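Local coordinates for protein diaminopimelate decarboxylase (Aquifex aeolicus, PDB 2P3E) that probably catalyses the pyridoxal 5'-phosphate-dependent decarboxylation of meso-diaminopimelate to L-lysine, the closing step of lysine biosynthesis, at residues Lys237-Gly243 / Ala274-Pro280; Gly80-Val86 / Arg103-Ala107; His202-Gln208 / Glu279-Ser283. All blocks are in the same frame, centred on the assembly; numbering follows the deposited sequence.

Contact 1 of 3, residues Lys237-Gly243 / Ala274-Pro280; sequences KYLDIGG and AKIILEP
Two buried carboxylates cross at about a right angle near the C-terminal ends of the two strands: Asp240 OD2 lies 2.6 Å from Glu279 OE2, their planes 84° apart. Asp240 reaches this spot with CG opposite the backbone N (chi1 -176°), and its OD1 takes the N-H of Gly242 at 3.2 Å, an Asx turn that helps fix the rotation of the carboxylate. Around the pair, Asn128 gives Asp240 OD2 a weak hydrogen bond and His202 NE2 hydrogen-bonds Glu279 OE1.

Strands 238-240 and 275-278 run parallel, and backbone bonds pass between them in alternation: Lys275 N to Lys237 O, Leu239 N to Lys275 O, Ile277 N to Leu239 O and Ile241 N to Ile277 O, each 2.9 Å. Beyond them Glu279 N binds Gly242 O from well above the carbonyl plane, 73° out of it. Gly243 passes so near that a side chain there would run into Glu279 O. On the face bearing Asp240, Ile277 CD1 lies 3.9 Å from Tyr238 CB; on the other, Leu239 CG rests 3.7 Å from Ala274 CB.

Joined through helix 258-269, the strands form a parallel beta-alpha-beta unit of the TIM-barrel domain, whose C-terminal strand ends carry Glu279 and Pro280 to the probable pyridoxal 5'-phosphate site.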
ATOM      1  N   LYS B 237      24.872 -11.179 -26.620  1.00 18.77           N
ATOM      2  CA  LYS B 237      24.049 -10.507 -27.621  1.00 18.23           C
ATOM      3  C   LYS B 237      23.424  -9.208 -27.103  1.00 17.73           C
ATOM      4  O   LYS B 237      23.192  -8.287 -27.889  1.00 17.58           O
ATOM      5  CB  LYS B 237      22.943 -11.449 -28.109  1.00 18.41           C
ATOM      6  CG  LYS B 237      23.437 -12.731 -28.755  1.00 19.99           C
ATOM      7  CD  LYS B 237      22.251 -13.689 -28.969  1.00 23.65           C
ATOM      8  CE  LYS B 237      22.693 -15.039 -29.548  1.00 28.04           C
ATOM      9  NZ  LYS B 237      23.300 -14.895 -30.902  1.00 27.91           N
ATOM     10  N   TYR B 238      23.170  -9.139 -25.784  1.00 17.05           N
ATOM     11  CA  TYR B 238      22.437  -8.006 -25.166  1.00 16.53           C
ATOM     12  C   TYR B 238      23.146  -7.396 -23.958  1.00 16.08           C
ATOM     13  O   TYR B 238      23.676  -8.101 -23.110  1.00 16.46           O
ATOM     14  CB  TYR B 238      21.012  -8.410 -24.741  1.00 16.34           C
ATOM     15  CG  TYR B 238      20.274  -9.124 -25.842  1.00 17.36           C
ATOM     16  CD1 TYR B 238      19.717  -8.416 -26.917  1.00 19.05           C
ATOM     17  CD2 TYR B 238      20.154 -10.500 -25.824  1.00 18.35           C
ATOM     18  CE1 TYR B 238      19.053  -9.086 -27.960  1.00 19.51           C
ATOM     19  CE2 TYR B 238      19.491 -11.175 -26.844  1.00 19.46           C
ATOM     20  CZ  TYR B 238      18.964 -10.462 -27.910  1.00 20.07           C
ATOM     21  OH  TYR B 238      18.326 -11.165 -28.915  1.00 23.04           O
ATOM     22  N   LEU B 239      23.139  -6.077 -23.911  1.00 16.09           N
ATOM     23  CA  LEU B 239      23.587  -5.334 -22.746  1.00 16.24           C
ATOM     24  C   LEU B 239      22.414  -4.493 -22.292  1.00 16.00           C
ATOM     25  O   LEU B 239      22.058  -3.498 -22.926  1.00 16.12           O
ATOM     26  CB  LEU B 239      24.779  -4.441 -23.073  1.00 16.37           C
ATOM     27  CG  LEU B 239      26.065  -5.154 -23.505  0.80 18.02           C
ATOM     28  CD1 LEU B 239      27.156  -4.116 -23.774  0.50 17.53           C
ATOM     29  CD2 LEU B 239      26.524  -6.196 -22.473  1.00 18.94           C
ATOM     30  N   ASP B 240      21.800  -4.940 -21.206  1.00 15.69           N
ATOM     31  CA  ASP B 240      20.643  -4.282 -20.630  1.00 16.06           C
ATOM     32  C   ASP B 240      21.152  -3.359 -19.508  1.00 16.02           C
ATOM     33  O   ASP B 240      21.543  -3.827 -18.441  1.00 14.72           O
ATOM     34  CB  ASP B 240      19.667  -5.359 -20.107  1.00 15.77           C
ATOM     35  CG  ASP B 240      18.369  -4.780 -19.572  1.00 16.93           C
ATOM     36  OD1 ASP B 240      18.326  -3.584 -19.214  1.00 14.43           O
ATOM     37  OD2 ASP B 240      17.390  -5.553 -19.493  1.00 17.29           O
ATOM     38  N   ILE B 241      21.129  -2.051 -19.760  1.00 15.75           N
ATOM     39  CA  ILE B 241      21.746  -1.107 -18.842  1.00 17.23           C
ATOM     40  C   ILE B 241      20.735  -0.462 -17.886  1.00 17.73           C
ATOM     41  O   ILE B 241      21.059   0.479 -17.171  1.00 18.11           O
ATOM     42  CB  ILE B 241      22.634  -0.078 -19.578  1.00 17.14           C
ATOM     43  CG1 ILE B 241      21.826   0.712 -20.614  1.00 17.95           C
ATOM     44  CG2 ILE B 241      23.779  -0.802 -20.287  1.00 18.40           C
ATOM     45  CD1 ILE B 241      22.571   1.948 -21.171  1.00 19.89           C
ATOM     46  N   GLY B 242      19.516  -0.985 -17.876  1.00 17.97           N
ATOM     47  CA  GLY B 242      18.551  -0.641 -16.834  1.00 18.82           C
ATOM     48  C   GLY B 242      17.778   0.631 -17.079  1.00 18.75           C
ATOM     49  O   GLY B 242      17.803   1.208 -18.188  1.00 18.34           O
ATOM     50  N   GLY B 243      17.071   1.069 -16.036  1.00 18.60           N
ATOM     51  CA  GLY B 243      16.325   2.314 -16.110  1.00 18.95           C
ATOM     52  C   GLY B 243      16.907   3.279 -15.100  1.00 19.22           C
ATOM     53  O   GLY B 243      18.123   3.305 -14.884  1.00 20.21           O
ATOM     54  N   ALA B 274      26.969  -5.596 -29.066  1.00 22.45           N
ATOM     55  CA  ALA B 274      25.709  -6.027 -28.464  1.00 21.57           C
ATOM     56  C   ALA B 274      24.555  -5.047 -28.688  1.00 20.87           C
ATOM     57  O   ALA B 274      24.772  -3.843 -28.838  1.00 21.12           O
ATOM     58  CB  ALA B 274      25.907  -6.296 -26.981  1.00 21.72           C
ATOM     59  N   LYS B 275      23.331  -5.572 -28.749  1.00 20.11           N
ATOM     60  CA  LYS B 275      22.136  -4.723 -28.762  1.00 19.29           C
ATOM     61  C   LYS B 275      21.897  -4.217 -27.347  1.00 18.61           C
ATOM     62  O   LYS B 275      21.951  -4.998 -26.385  1.00 18.16           O
ATOM     63  CB  LYS B 275      20.912  -5.489 -29.271  1.00 19.91           C
ATOM     64  CG  LYS B 275      19.644  -4.612 -29.471  1.00 21.48           C
ATOM     65  CD  LYS B 275      18.688  -5.264 -30.436  1.00 23.82           C
ATOM     66  CE  LYS B 275      17.385  -4.492 -30.559  1.00 26.42           C
ATOM     67  NZ  LYS B 275      17.521  -3.373 -31.555  1.00 28.36           N
ATOM     68  N   ILE B 276      21.632  -2.915 -27.237  1.00 17.25           N
ATOM     69  CA  ILE B 276      21.467  -2.250 -25.952  1.00 16.57           C
ATOM     70  C   ILE B 276      19.985  -2.319 -25.583  1.00 16.48           C
ATOM     71  O   ILE B 276      19.122  -2.199 -26.449  1.00 16.22           O
ATOM     72  CB  ILE B 276      21.956  -0.782 -26.001  1.00 16.44           C
ATOM     73  CG1 ILE B 276      23.406  -0.688 -26.550  1.00 16.64           C
ATOM     74  CG2 ILE B 276      21.797  -0.087 -24.610  1.00 17.59           C
ATOM     75  CD1 ILE B 276      24.439  -1.598 -25.837  1.00 15.09           C
ATOM     76  N   ILE B 277      19.711  -2.571 -24.308  1.00 15.59           N
ATOM     77  CA  ILE B 277      18.346  -2.570 -23.787  1.00 14.93           C
ATOM     78  C   ILE B 277      18.291  -1.533 -22.666  1.00 14.76           C
ATOM     79  O   ILE B 277      19.184  -1.487 -21.823  1.00 14.56           O
ATOM     80  CB  ILE B 277      17.925  -3.958 -23.256  1.00 14.55           C
ATOM     81  CG1 ILE B 277      18.070  -5.031 -24.353  1.00 14.95           C
ATOM     82  CG2 ILE B 277      16.451  -3.921 -22.724  1.00 14.25           C
ATOM     83  CD1 ILE B 277      17.720  -6.467 -23.902  1.00 14.41           C
ATOM     84  N   LEU B 278      17.267  -0.679 -22.701  1.00 14.71           N
ATOM     85  CA  LEU B 278      16.984   0.268 -21.616  1.00 15.43           C
ATOM     86  C   LEU B 278      15.628  -0.077 -21.011  1.00 15.26           C
ATOM     87  O   LEU B 278      14.748  -0.574 -21.717  1.00 15.66           O
ATOM     88  CB  LEU B 278      16.944   1.716 -22.122  1.00 15.14           C
ATOM     89  CG  LEU B 278      18.190   2.361 -22.747  1.00 19.42           C
ATOM     90  CD1 LEU B 278      17.918   3.842 -22.967  1.00 22.12           C
ATOM     91  CD2 LEU B 278      19.313   2.240 -21.815  1.00 22.11           C
ATOM     92  N   GLU B 279      15.456   0.218 -19.722  1.00 15.22           N
ATOM     93  CA  GLU B 279      14.231  -0.136 -18.989  1.00 14.95           C
ATOM     94  C   GLU B 279      13.530   1.050 -18.285  1.00 14.88           C
ATOM     95  O   GLU B 279      13.288   0.988 -17.080  1.00 15.11           O
ATOM     96  CB  GLU B 279      14.547  -1.221 -17.959  1.00 15.81           C
ATOM     97  CG  GLU B 279      15.248  -2.443 -18.556  1.00 16.00           C
ATOM     98  CD  GLU B 279      15.706  -3.432 -17.505  1.00 16.70           C
ATOM     99  OE1 GLU B 279      16.141  -3.007 -16.406  1.00 17.84           O
ATOM    100  OE2 GLU B 279      15.655  -4.640 -17.792  1.00 18.69           O
ATOM    101  N   PRO B 280      13.152   2.109 -19.034  1.00 13.98           N
ATOM    102  CA  PRO B 280      12.600   3.260 -18.317  1.00 13.72           C
ATOM    103  C   PRO B 280      11.181   2.985 -17.789  1.00 13.38           C
ATOM    104  O   PRO B 280      10.371   2.377 -18.501  1.00 13.13           O
ATOM    105  CB  PRO B 280      12.549   4.347 -19.395  1.00 12.95           C
ATOM    106  CG  PRO B 280      12.381   3.597 -20.667  1.00 13.11           C
ATOM    107  CD  PRO B 280      13.173   2.332 -20.496  1.00 13.92           C
TER

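Contact 2 of 3, residues Gly80-Val86 / Arg103-Ala107; sequences GAGADIV and RIVYA
Four backbone hydrogen bonds join Gly80-Val86 to Arg103-Ala107 in parallel register: Ala83 N to Arg103 O, Val105 N to Ala83 O, Ile85 N to Val105 O and Ala107 N to Ile85 O. The third is the straightest, with 177° at the hydrogen and 2.8 Å from Ile85 N to Val105 O. Gly82 passes close to Arg103 O, where a side chain would collide with it. Ala107 O, buried here, has no polar partner in the model.

The polar side-chain contact belongs to Arg103. Its chain bends at chi3 (-50°), turning the guanidinium back to the start of the neighbouring segment, where two N-H groups share one carbonyl oxygen: Arg103 NH2 lies 2.7 Å from Ala81 O, and Arg103 NE makes a weak bond at 3.0 Å to the same Ala81 O. Gly80 O lies over one guanidinium face, and Gly77 O takes a further weak bond from NH2. Gly80 itself closes the preceding helix in a Schellman motif. A methionine in place of Arg103 would probably leave Ala81 O without either side-chain donor and the turn after the helix less firmly tied to the start of strand 104-106.

Apolar contacts centre on Ile85. With CG1 between backbone N and carbonyl carbon (chi1 65°), its CD1 sits over the Tyr106 ring in a CH-pi contact, 4.2 Å from the ring centroid, while Ile85 CD1 also meets Ile104 CG2 at 3.7 Å. Tyr106 OH is hydrogen-bonded to Gly110 O. On the other face Asp84 CB lies 4.0 Å from Val105 CG2, and both residues touch Glu279.

Connected in sequence through helix 88-96, which packs on the Ala83, Ile85 and Ile104 face, the strands make a beta-alpha-beta unit of the TIM barrel.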
ATOM      1  N   GLY B  80       6.079   0.141 -30.192  1.00 17.57           N
ATOM      2  CA  GLY B  80       7.214  -0.773 -30.313  1.00 17.12           C
ATOM      3  C   GLY B  80       7.951  -0.957 -28.991  1.00 16.75           C
ATOM      4  O   GLY B  80       9.073  -1.448 -28.976  1.00 15.93           O
ATOM      5  N   ALA B  81       7.326  -0.565 -27.882  1.00 16.23           N
ATOM      6  CA  ALA B  81       7.949  -0.755 -26.564  1.00 15.59           C
ATOM      7  C   ALA B  81       8.042  -2.221 -26.246  1.00 15.42           C
ATOM      8  O   ALA B  81       7.165  -2.998 -26.608  1.00 15.01           O
ATOM      9  CB  ALA B  81       7.166  -0.034 -25.471  1.00 15.82           C
ATOM     10  N   GLY B  82       9.126  -2.596 -25.572  1.00 14.65           N
ATOM     11  CA  GLY B  82       9.193  -3.870 -24.894  1.00 14.25           C
ATOM     12  C   GLY B  82       8.638  -3.723 -23.484  1.00 13.74           C
ATOM     13  O   GLY B  82       8.071  -2.679 -23.124  1.00 13.47           O
ATOM     14  N   ALA B  83       8.779  -4.780 -22.702  1.00 13.38           N
ATOM     15  CA  ALA B  83       8.353  -4.761 -21.307  1.00 13.81           C
ATOM     16  C   ALA B  83       9.427  -5.369 -20.407  1.00 13.79           C
ATOM     17  O   ALA B  83       9.925  -6.478 -20.651  1.00 14.55           O
ATOM     18  CB  ALA B  83       6.992  -5.461 -21.117  1.00 12.52           C
ATOM     19  N   ASP B  84       9.815  -4.598 -19.402  1.00 13.76           N
ATOM     20  CA  ASP B  84      10.654  -5.069 -18.308  1.00 13.70           C
ATOM     21  C   ASP B  84       9.694  -5.468 -17.193  1.00 13.48           C
ATOM     22  O   ASP B  84       9.002  -4.618 -16.624  1.00 12.97           O
ATOM     23  CB  ASP B  84      11.624  -3.944 -17.894  1.00 14.03           C
ATOM     24  CG  ASP B  84      12.196  -4.108 -16.471  1.00 17.62           C
ATOM     25  OD1 ASP B  84      12.491  -5.220 -16.032  1.00 18.99           O
ATOM     26  OD2 ASP B  84      12.339  -3.078 -15.774  1.00 22.01           O
ATOM     27  N   ILE B  85       9.637  -6.766 -16.915  1.00 12.49           N
ATOM     28  CA  ILE B  85       8.684  -7.310 -15.960  1.00 13.34           C
ATOM     29  C   ILE B  85       9.376  -7.888 -14.740  1.00 13.35           C
ATOM     30  O   ILE B  85      10.551  -8.264 -14.819  1.00 13.92           O
ATOM     31  CB  ILE B  85       7.767  -8.394 -16.625  1.00 13.02           C
ATOM     32  CG1 ILE B  85       8.593  -9.633 -17.054  1.00 12.82           C
ATOM     33  CG2 ILE B  85       6.987  -7.758 -17.805  1.00 13.68           C
ATOM     34  CD1 ILE B  85       7.775 -10.901 -17.389  1.00 14.22           C
ATOM     35  N   VAL B  86       8.652  -7.943 -13.611  1.00 13.52           N
ATOM     36  CA  VAL B  86       9.175  -8.516 -12.360  1.00 13.60           C
ATOM     37  C   VAL B  86       8.221  -9.548 -11.723  1.00 13.64           C
ATOM     38  O   VAL B  86       8.414  -9.959 -10.589  1.00 13.98           O
ATOM     39  CB  VAL B  86       9.555  -7.392 -11.303  1.00 14.26           C
ATOM     40  CG1 VAL B  86      10.599  -6.434 -11.884  1.00 13.65           C
ATOM     41  CG2 VAL B  86       8.324  -6.610 -10.888  1.00 13.64           C
ATOM     42  N   ARG B 103      10.274  -9.192 -26.906  1.00 19.10           N
ATOM     43  CA  ARG B 103      10.646  -7.875 -26.367  1.00 17.35           C
ATOM     44  C   ARG B 103      10.446  -7.807 -24.834  1.00 16.74           C
ATOM     45  O   ARG B 103      10.397  -6.730 -24.257  1.00 15.00           O
ATOM     46  CB  ARG B 103       9.855  -6.771 -27.053  1.00 17.88           C
ATOM     47  CG  ARG B 103       9.989  -6.730 -28.603  1.00 19.14           C
ATOM     48  CD  ARG B 103       9.656  -5.349 -29.185  1.00 20.56           C
ATOM     49  NE  ARG B 103       8.372  -4.812 -28.703  1.00 21.93           N
ATOM     50  CZ  ARG B 103       7.264  -4.648 -29.438  0.50 23.02           C
ATOM     51  NH1 ARG B 103       7.252  -4.975 -30.738  1.00 24.92           N
ATOM     52  NH2 ARG B 103       6.160  -4.133 -28.876  1.00 19.32           N
ATOM     53  N   ILE B 104      10.352  -8.963 -24.181  1.00 16.37           N
ATOM     54  CA  ILE B 104      10.117  -9.010 -22.733  1.00 15.55           C
ATOM     55  C   ILE B 104      11.348  -9.520 -21.983  1.00 16.00           C
ATOM     56  O   ILE B 104      11.911 -10.574 -22.340  1.00 15.70           O
ATOM     57  CB  ILE B 104       8.872  -9.878 -22.398  1.00 16.19           C
ATOM     58  CG1 ILE B 104       7.626  -9.273 -23.059  1.00 15.32           C
ATOM     59  CG2 ILE B 104       8.728 -10.117 -20.855  1.00 13.76           C
ATOM     60  CD1 ILE B 104       6.331 -10.047 -22.788  1.00 18.71           C
ATOM     61  N   VAL B 105      11.769  -8.759 -20.962  1.00 15.47           N
ATOM     62  CA  VAL B 105      12.854  -9.170 -20.074  1.00 15.34           C
ATOM     63  C   VAL B 105      12.331  -9.262 -18.625  1.00 15.97           C
ATOM     64  O   VAL B 105      11.487  -8.468 -18.215  1.00 14.94           O
ATOM     65  CB  VAL B 105      14.094  -8.229 -20.167  1.00 15.83           C
ATOM     66  CG1 VAL B 105      14.706  -8.262 -21.589  1.00 15.23           C
ATOM     67  CG2 VAL B 105      13.730  -6.782 -19.775  1.00 14.05           C
ATOM     68  N   TYR B 106      12.842 -10.220 -17.863  1.00 15.92           N
ATOM     69  CA  TYR B 106      12.251 -10.538 -16.570  1.00 17.72           C
ATOM     70  C   TYR B 106      13.302 -10.369 -15.477  1.00 17.99           C
ATOM     71  O   TYR B 106      14.256 -11.153 -15.407  1.00 18.90           O
ATOM     72  CB  TYR B 106      11.691 -11.974 -16.595  1.00 18.05           C
ATOM     73  CG  TYR B 106      10.797 -12.441 -15.418  1.00 19.19           C
ATOM     74  CD1 TYR B 106      10.048 -13.617 -15.532  1.00 21.07           C
ATOM     75  CD2 TYR B 106      10.688 -11.722 -14.233  1.00 18.78           C
ATOM     76  CE1 TYR B 106       9.234 -14.075 -14.486  1.00 22.24           C
ATOM     77  CE2 TYR B 106       9.873 -12.179 -13.178  1.00 19.97           C
ATOM     78  CZ  TYR B 106       9.150 -13.354 -13.318  1.00 21.63           C
ATOM     79  OH  TYR B 106       8.331 -13.816 -12.283  1.00 21.89           O
ATOM     80  N   ALA B 107      13.124  -9.353 -14.635  1.00 18.26           N
ATOM     81  CA  ALA B 107      14.065  -9.078 -13.540  1.00 19.46           C
ATOM     82  C   ALA B 107      13.496  -9.407 -12.160  1.00 20.42           C
ATOM     83  O   ALA B 107      12.390  -9.909 -12.029  1.00 20.27           O
ATOM     84  CB  ALA B 107      14.524  -7.650 -13.581  1.00 19.42           C
TER

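Contact 3 of 3, residues His202-Gln208 / Glu279-Ser283; sequences HCHIGSQ and EPGRS
The run from His202 to Gln208 heads in nearly the same direction as that from Glu279 to Arg282, yet the nearest CA atoms, Gln208 and Arg282, stay 7.8 Å apart, leaving side chains and a water to bridge them. One is the loop after strand 196-202, the other leads from strand 275-278 into helix 282-285, both at the C-terminal ends of the TIM-barrel strands, where Glu279, Pro280, Gly281 and Arg282 probably bind pyridoxal 5'-phosphate and Arg282 probably also the substrate.

At the His202 end the edge of the His202 ring faces the carboxylate: His202 NE2 donates to Glu279 OE1 at 3.0 Å, coming from above the carboxylate plane, with ring and carboxylate planes 57° apart. His204 ND1 stays 4.5 Å from Glu279 OE1 and is bonded instead to Gly243 N.

At the Gln208 end Arg282 bends at chi3 (-52°), laying its guanidinium beside the loop. Gln208 CB sits over one face, 3.8 Å above the plane and offset toward the rim, while Gln208 OE1 comes 3.2 Å from Arg282 CD; the amide's NE2 turns to Ile247 O. Arg282 NH1 bonds to the hydroxyl of Tyr249 and lies near Arg318, which probably binds substrate too; two arginines gathered here are consistent with a pocket for a substrate carboxylate.

Two partners lie in the guanidinium plane at its edge: water 1 and Ser207 OG. Water 1 accepts from Arg282 NE at 3.0 Å and from Gln208 N at 2.7 Å, and beside it Arg282 NH2 donates to Ser207 OG at 2.9 Å, almost straight at 174°.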
ATOM      1  N   HIS B 202      23.260  -7.633 -17.365  1.00 15.44           N
ATOM      2  CA  HIS B 202      22.280  -6.648 -16.901  1.00 16.60           C
ATOM      3  C   HIS B 202      22.850  -5.813 -15.759  1.00 17.38           C
ATOM      4  O   HIS B 202      23.526  -6.345 -14.865  1.00 16.85           O
ATOM      5  CB  HIS B 202      20.987  -7.346 -16.443  1.00 16.57           C
ATOM      6  CG  HIS B 202      19.950  -6.412 -15.880  1.00 17.30           C
ATOM      7  ND1 HIS B 202      19.373  -6.478 -14.646  1.00 20.93           N
ATOM      8  CD2 HIS B 202      19.367  -5.346 -16.511  1.00 19.42           C
ATOM      9  CE1 HIS B 202      18.475  -5.468 -14.541  1.00 20.45           C
ATOM     10  NE2 HIS B 202      18.472  -4.784 -15.673  1.00 21.53           N
ATOM     11  N   CYS B 203      22.587  -4.515 -15.796  1.00 17.74           N
ATOM     12  CA  CYS B 203      22.762  -3.688 -14.603  1.00 20.34           C
ATOM     13  C   CYS B 203      21.591  -2.732 -14.439  1.00 20.74           C
ATOM     14  O   CYS B 203      21.023  -2.254 -15.413  1.00 21.28           O
ATOM     15  CB  CYS B 203      24.096  -2.937 -14.631  1.00 20.25           C
ATOM     16  SG  CYS B 203      24.214  -1.636 -15.880  1.00 24.46           S
ATOM     17  N   HIS B 204      21.190  -2.496 -13.200  1.00 22.56           N
ATOM     18  CA  HIS B 204      20.210  -1.455 -12.917  1.00 23.28           C
ATOM     19  C   HIS B 204      20.718  -0.736 -11.686  1.00 23.21           C
ATOM     20  O   HIS B 204      20.621  -1.258 -10.573  1.00 23.69           O
ATOM     21  CB  HIS B 204      18.807  -2.035 -12.688  1.00 23.64           C
ATOM     22  CG  HIS B 204      17.782  -1.000 -12.323  1.00 25.77           C
ATOM     23  ND1 HIS B 204      17.289  -0.088 -13.232  1.00 26.44           N
ATOM     24  CD2 HIS B 204      17.167  -0.729 -11.147  1.00 26.81           C
ATOM     25  CE1 HIS B 204      16.411   0.698 -12.634  1.00 26.50           C
ATOM     26  NE2 HIS B 204      16.317   0.329 -11.369  1.00 27.07           N
ATOM     27  N   ILE B 205      21.251   0.461 -11.896  1.00 22.80           N
ATOM     28  CA  ILE B 205      22.069   1.135 -10.883  1.00 23.23           C
ATOM     29  C   ILE B 205      21.321   1.929  -9.812  1.00 22.63           C
ATOM     30  O   ILE B 205      21.906   2.270  -8.790  1.00 22.67           O
ATOM     31  CB  ILE B 205      23.131   2.047 -11.524  1.00 23.59           C
ATOM     32  CG1 ILE B 205      22.482   3.217 -12.277  1.00 23.07           C
ATOM     33  CG2 ILE B 205      24.062   1.205 -12.421  1.00 25.05           C
ATOM     34  CD1 ILE B 205      23.451   4.396 -12.478  1.00 26.13           C
ATOM     35  N   GLY B 206      20.046   2.218 -10.041  1.00 21.75           N
ATOM     36  CA  GLY B 206      19.281   2.977  -9.060  1.00 20.91           C
ATOM     37  C   GLY B 206      18.056   3.597  -9.693  1.00 20.78           C
ATOM     38  O   GLY B 206      17.681   3.256 -10.823  1.00 20.58           O
ATOM     39  N   SER B 207      17.430   4.512  -8.968  1.00 19.82           N
ATOM     40  CA  SER B 207      16.202   5.126  -9.441  1.00 19.61           C
ATOM     41  C   SER B 207      16.165   6.613  -9.081  1.00 19.24           C
ATOM     42  O   SER B 207      16.806   7.052  -8.114  1.00 19.37           O
ATOM     43  CB  SER B 207      14.995   4.389  -8.866  1.00 19.37           C
ATOM     44  OG  SER B 207      13.833   4.717  -9.608  1.00 22.28           O
ATOM     45  N   GLN B 208      15.401   7.378  -9.855  1.00 18.51           N
ATOM     46  CA  GLN B 208      15.253   8.817  -9.641  1.00 18.42           C
ATOM     47  C   GLN B 208      16.635   9.495  -9.649  1.00 18.10           C
ATOM     48  O   GLN B 208      16.996  10.232  -8.736  1.00 18.89           O
ATOM     49  CB  GLN B 208      14.431   9.099  -8.358  1.00 18.42           C
ATOM     50  CG  GLN B 208      14.111  10.601  -8.063  1.00 17.92           C
ATOM     51  CD  GLN B 208      13.570  11.374  -9.267  1.00 16.51           C
ATOM     52  OE1 GLN B 208      12.981  10.800 -10.188  1.00 13.71           O
ATOM     53  NE2 GLN B 208      13.740  12.699  -9.240  1.00 15.58           N
ATOM     54  N   GLU B 279      15.456   0.218 -19.722  1.00 15.22           N
ATOM     55  CA  GLU B 279      14.231  -0.136 -18.989  1.00 14.95           C
ATOM     56  C   GLU B 279      13.530   1.050 -18.285  1.00 14.88           C
ATOM     57  O   GLU B 279      13.288   0.988 -17.080  1.00 15.11           O
ATOM     58  CB  GLU B 279      14.547  -1.221 -17.959  1.00 15.81           C
ATOM     59  CG  GLU B 279      15.248  -2.443 -18.556  1.00 16.00           C
ATOM     60  CD  GLU B 279      15.706  -3.432 -17.505  1.00 16.70           C
ATOM     61  OE1 GLU B 279      16.141  -3.007 -16.406  1.00 17.84           O
ATOM     62  OE2 GLU B 279      15.655  -4.640 -17.792  1.00 18.69           O
ATOM     63  N   PRO B 280      13.152   2.109 -19.034  1.00 13.98           N
ATOM     64  CA  PRO B 280      12.600   3.260 -18.317  1.00 13.72           C
ATOM     65  C   PRO B 280      11.181   2.985 -17.789  1.00 13.38           C
ATOM     66  O   PRO B 280      10.371   2.377 -18.501  1.00 13.13           O
ATOM     67  CB  PRO B 280      12.549   4.347 -19.395  1.00 12.95           C
ATOM     68  CG  PRO B 280      12.381   3.597 -20.667  1.00 13.11           C
ATOM     69  CD  PRO B 280      13.173   2.332 -20.496  1.00 13.92           C
ATOM     70  N   GLY B 281      10.897   3.433 -16.564  1.00 12.73           N
ATOM     71  CA  GLY B 281       9.525   3.396 -16.026  1.00 13.06           C
ATOM     72  C   GLY B 281       9.056   4.797 -15.680  1.00 13.43           C
ATOM     73  O   GLY B 281       8.248   5.403 -16.402  1.00 13.25           O
ATOM     74  N   ARG B 282       9.587   5.315 -14.572  1.00 13.48           N
ATOM     75  CA  ARG B 282       9.263   6.650 -14.057  1.00 13.49           C
ATOM     76  C   ARG B 282       9.434   7.773 -15.104  1.00 13.91           C
ATOM     77  O   ARG B 282       8.610   8.695 -15.156  1.00 13.14           O
ATOM     78  CB  ARG B 282      10.162   6.974 -12.861  1.00 13.35           C
ATOM     79  CG  ARG B 282       9.678   8.127 -11.976  1.00 13.18           C
ATOM     80  CD  ARG B 282      10.780   8.564 -10.993  1.00 13.95           C
ATOM     81  NE  ARG B 282      11.342   7.436 -10.232  1.00 13.88           N
ATOM     82  CZ  ARG B 282      10.905   7.019  -9.041  1.00 15.07           C
ATOM     83  NH1 ARG B 282       9.869   7.609  -8.436  1.00 15.09           N
ATOM     84  NH2 ARG B 282      11.500   5.988  -8.459  1.00 15.75           N
ATOM     85  N   SER B 283      10.516   7.724 -15.898  1.00 14.63           N
ATOM     86  CA  SER B 283      10.776   8.791 -16.883  1.00 15.74           C
ATOM     87  C   SER B 283       9.778   8.825 -18.045  1.00 16.71           C
ATOM     88  O   SER B 283       9.724   9.820 -18.794  1.00 18.81           O
ATOM     89  CB  SER B 283      12.224   8.775 -17.420  1.00 15.60           C
ATOM     90  OG  SER B 283      12.567   7.513 -17.957  1.00 16.68           O
TER
HETATM   91  O   HOH W   1      13.733   7.058 -11.921  1.00 14.21           O

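How the contacts relate
From the N terminus, contact 2 comes first: strand 82-85, helix 88-96 and strand 104-106 close a short loop, complete before the others begin. Contact 3 then opens at His202, at the end of strand 196-202, and encloses contact 1, whose loop runs from Lys237 through helix 258-269 to Pro280; the two share Glu279 and Pro280 where their second segments overlap. The nested pair is tied by probable hydrogen bonds from Cys203 N to Asp240 O and between Gly243 N and His204 ND1. Val105 of contact 2 packs on Asp240 and Ile277 of contact 1, and Glu279 links contact 2 to both. Together they tie neighbouring barrel strands and their following loops round the probable cofactor site.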